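Local structure of ancillary protein 2 (Streptococcus pyogenes, 4C0Z) at residues Y54-T59 against N205-E210. The protein forms part of the pilus tip and, through reactive thioester bonds, can attach covalently to host cell-surface targets, this chain being its N-terminal thioester domain. Sequence-based numbering, arbitrary orientation.
With SPD (spermidine), chain B.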
loop_
_atom_site.group_PDB
_atom_site.type_symbol
_atom_site.label_atom_id
_atom_site.label_comp_id
_atom_site.label_asym_id
_atom_site.label_seq_id
_atom_site.Cartn_x
_atom_site.Cartn_y
_atom_site.Cartn_z
ATOM N N TYR I 54 -7.393 4.285 -11.637
ATOM C CA TYR I 54 -6.922 3.241 -10.732
ATOM C C TYR I 54 -5.499 3.604 -10.366
ATOM O O TYR I 54 -4.761 4.144 -11.199
ATOM C CB TYR I 54 -7.022 1.842 -11.382
ATOM C CG TYR I 54 -8.462 1.412 -11.570
ATOM C CD1 TYR I 54 -9.175 0.824 -10.529
ATOM C CD2 TYR I 54 -9.147 1.691 -12.757
ATOM C CE1 TYR I 54 -10.523 0.493 -10.667
ATOM C CE2 TYR I 54 -10.492 1.338 -12.922
ATOM C CZ TYR I 54 -11.178 0.741 -11.871
ATOM O OH TYR I 54 -12.495 0.357 -12.024
ATOM N N CYS I 55 -5.120 3.343 -9.119
ATOM C CA CYS I 55 -3.799 3.689 -8.628
ATOM C C CYS I 55 -2.799 2.558 -8.721
ATOM O O CYS I 55 -3.175 1.394 -8.874
ATOM C CB CYS I 55 -3.884 4.233 -7.204
ATOM S SG CYS I 55 -4.459 3.027 -5.990
ATOM N N PHE I 56 -1.520 2.912 -8.567
ATOM C CA PHE I 56 -0.388 2.004 -8.434
ATOM C C PHE I 56 0.640 2.637 -7.505
ATOM O O PHE I 56 0.477 3.808 -7.173
ATOM C CB PHE I 56 0.160 1.504 -9.769
ATOM C CG PHE I 56 0.765 2.479 -10.738
ATOM C CD1 PHE I 56 -0.043 3.216 -11.600
ATOM C CD2 PHE I 56 2.142 2.540 -10.911
ATOM C CE1 PHE I 56 0.519 4.040 -12.578
ATOM C CE2 PHE I 56 2.704 3.369 -11.889
ATOM C CZ PHE I 56 1.890 4.106 -12.721
ATOM N N ASN I 57 1.666 1.870 -7.050
ATOM C CA ASN I 57 2.680 2.227 -6.039
ATOM C C ASN I 57 2.032 2.082 -4.664
ATOM O O ASN I 57 1.637 3.071 -4.040
ATOM C CB ASN I 57 3.278 3.621 -6.206
ATOM C CG ASN I 57 3.797 3.930 -7.594
ATOM O OD1 ASN I 57 3.263 4.774 -8.299
ATOM N ND2 ASN I 57 4.849 3.291 -8.005
ATOM N N LEU I 58 1.896 0.831 -4.202
ATOM C CA LEU I 58 1.258 0.505 -2.928
ATOM C C LEU I 58 1.889 1.143 -1.704
ATOM O O LEU I 58 1.213 1.289 -0.692
ATOM C CB LEU I 58 1.178 -1.020 -2.737
ATOM C CG LEU I 58 0.208 -1.779 -3.619
ATOM C CD1 LEU I 58 0.332 -3.276 -3.361
ATOM C CD2 LEU I 58 -1.213 -1.322 -3.363
ATOM N N THR I 59 3.170 1.497 -1.764
ATOM C CA THR I 59 3.857 2.050 -0.593
ATOM C C THR I 59 3.745 3.583 -0.538
ATOM O O THR I 59 4.276 4.184 0.385
ATOM C CB THR I 59 5.313 1.535 -0.492
ATOM O OG1 THR I 59 6.071 2.128 -1.536
ATOM C CG2 THR I 59 5.413 0.028 -0.589
ATOM N N ASN I 205 0.812 7.087 -8.344
ATOM C CA ASN I 205 0.559 7.417 -9.753
ATOM C C ASN I 205 -0.775 6.783 -10.122
ATOM O O ASN I 205 -1.272 5.921 -9.397
ATOM C CB ASN I 205 1.672 6.912 -10.661
ATOM C CG ASN I 205 2.981 7.563 -10.379
ATOM O OD1 ASN I 205 3.105 8.774 -10.430
ATOM N ND2 ASN I 205 3.972 6.777 -10.041
ATOM N N LEU I 206 -1.391 7.259 -11.188
ATOM C CA LEU I 206 -2.695 6.770 -11.595
ATOM C C LEU I 206 -2.670 6.262 -13.025
ATOM O O LEU I 206 -1.724 6.522 -13.773
ATOM C CB LEU I 206 -3.773 7.874 -11.414
ATOM C CG LEU I 206 -4.000 8.436 -10.013
ATOM C CD1 LEU I 206 -4.922 9.637 -10.041
ATOM C CD2 LEU I 206 -4.595 7.395 -9.072
ATOM N N LEU I 207 -3.699 5.505 -13.392
ATOM C CA LEU I 207 -3.839 4.998 -14.742
ATOM C C LEU I 207 -5.311 5.002 -15.155
ATOM O O LEU I 207 -6.200 4.861 -14.320
ATOM C CB LEU I 207 -3.115 3.640 -14.991
ATOM C CG LEU I 207 -3.439 2.448 -14.101
ATOM C CD1 LEU I 207 -4.698 1.721 -14.583
ATOM C CD2 LEU I 207 -2.277 1.475 -14.081
ATOM N N SER I 208 -5.558 5.218 -16.444
ATOM C CA SER I 208 -6.906 5.300 -17.002
ATOM C C SER I 208 -6.915 4.877 -18.461
ATOM O O SER I 208 -5.900 5.008 -19.147
ATOM C CB SER I 208 -7.443 6.721 -16.865
ATOM O OG SER I 208 -8.833 6.753 -17.121
ATOM N N ALA I 209 -8.050 4.339 -18.923
ATOM C CA ALA I 209 -8.214 3.925 -20.317
ATOM C C ALA I 209 -9.475 4.540 -20.900
ATOM O O ALA I 209 -10.450 4.763 -20.173
ATOM C CB ALA I 209 -8.256 2.413 -20.435
ATOM N N GLU I 210 -9.436 4.850 -22.201
ATOM C CA GLU I 210 -10.561 5.453 -22.920
ATOM C C GLU I 210 -10.555 5.075 -24.394
ATOM O O GLU I 210 -9.516 4.674 -24.930
ATOM C CB GLU I 210 -10.547 7.003 -22.762
ATOM C CG GLU I 210 -9.430 7.724 -23.522
ATOM C CD GLU I 210 -9.579 9.221 -23.719
ATOM O OE1 GLU I 210 -10.726 9.688 -23.916
ATOM O OE2 GLU I 210 -8.538 9.919 -23.742
HETATM N N1 SPD B . 0.034 1.086 4.830
HETATM C C2 SPD B . 1.310 1.317 4.164
HETATM C C3 SPD B . 1.085 1.829 2.731
HETATM C C4 SPD B . -0.063 2.820 2.643
HETATM C C5 SPD B . -0.303 3.066 1.157
HETATM N N6 SPD B . -1.705 2.914 0.807
HETATM C C7 SPD B . -1.972 3.320 -0.600
HETATM C C8 SPD B . -2.188 2.055 -1.494
HETATM C C9 SPD B . -2.429 2.477 -2.976
HETATM N N10 SPD B . -1.442 3.444 -3.470
#
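Tyr54 and Leu207 form a hydrogen-bonded pair where strand 54-56 meets strand 205-210, the segment axes coming within 4.6 Å at 140° as adjacent antiparallel strands in the wall of the closed beta barrel of this thioester domain. The pairing illustrates how neighbouring strands can bring two distant cross-linking residues together: Cys55 lies on one strand, and its thioester partner Gln204 immediately precedes Asn205 in sequence. Leu207 N donates to Tyr54 O at 2.8 Å, and Tyr54 N returns a bond to Leu207 O. Cys55 and Leu206 follow as a non-hydrogen-bonded pair, where Leu206 CD2 packs against Cys55 CB at 3.7 Å. With SG staggered between the backbone N and the carbonyl carbon (chi1 65°), the Cys55 sulphur comes within 3.7 Å of C9 of spermidine, whose N10 donates to Asn57 O.

Tyr54, Phe56, Asn205 and Leu207 share the other face of the sheet. Asn205 CB sits over one face of the Phe56 ring, offset toward the rim, in a CH-pi contact 3.8 Å from the centroid. Leu206 O approaches the ring edge near its plane, while Leu207 CD2 meets Phe56 CD1 obliquely. Helix 98-108 covers Leu207 through Leu106, and Phe84 adds a second aromatic ring beside Phe56. Asp139 OD1 and OD2 accept the backbone N-H groups of Asn57 and Leu58, respectively, gripping two successive residues beside the ligand. The two asparagine amides, their planes 74° apart, have further partners: Asn57 ND2 donates to Leu87 O, and Asn205 OD1 accepts from Ser198 N. Between them, Asn205 ND2 reaches Asn57 OD1 at 2.7 Å in a bent, weak hydrogen bond.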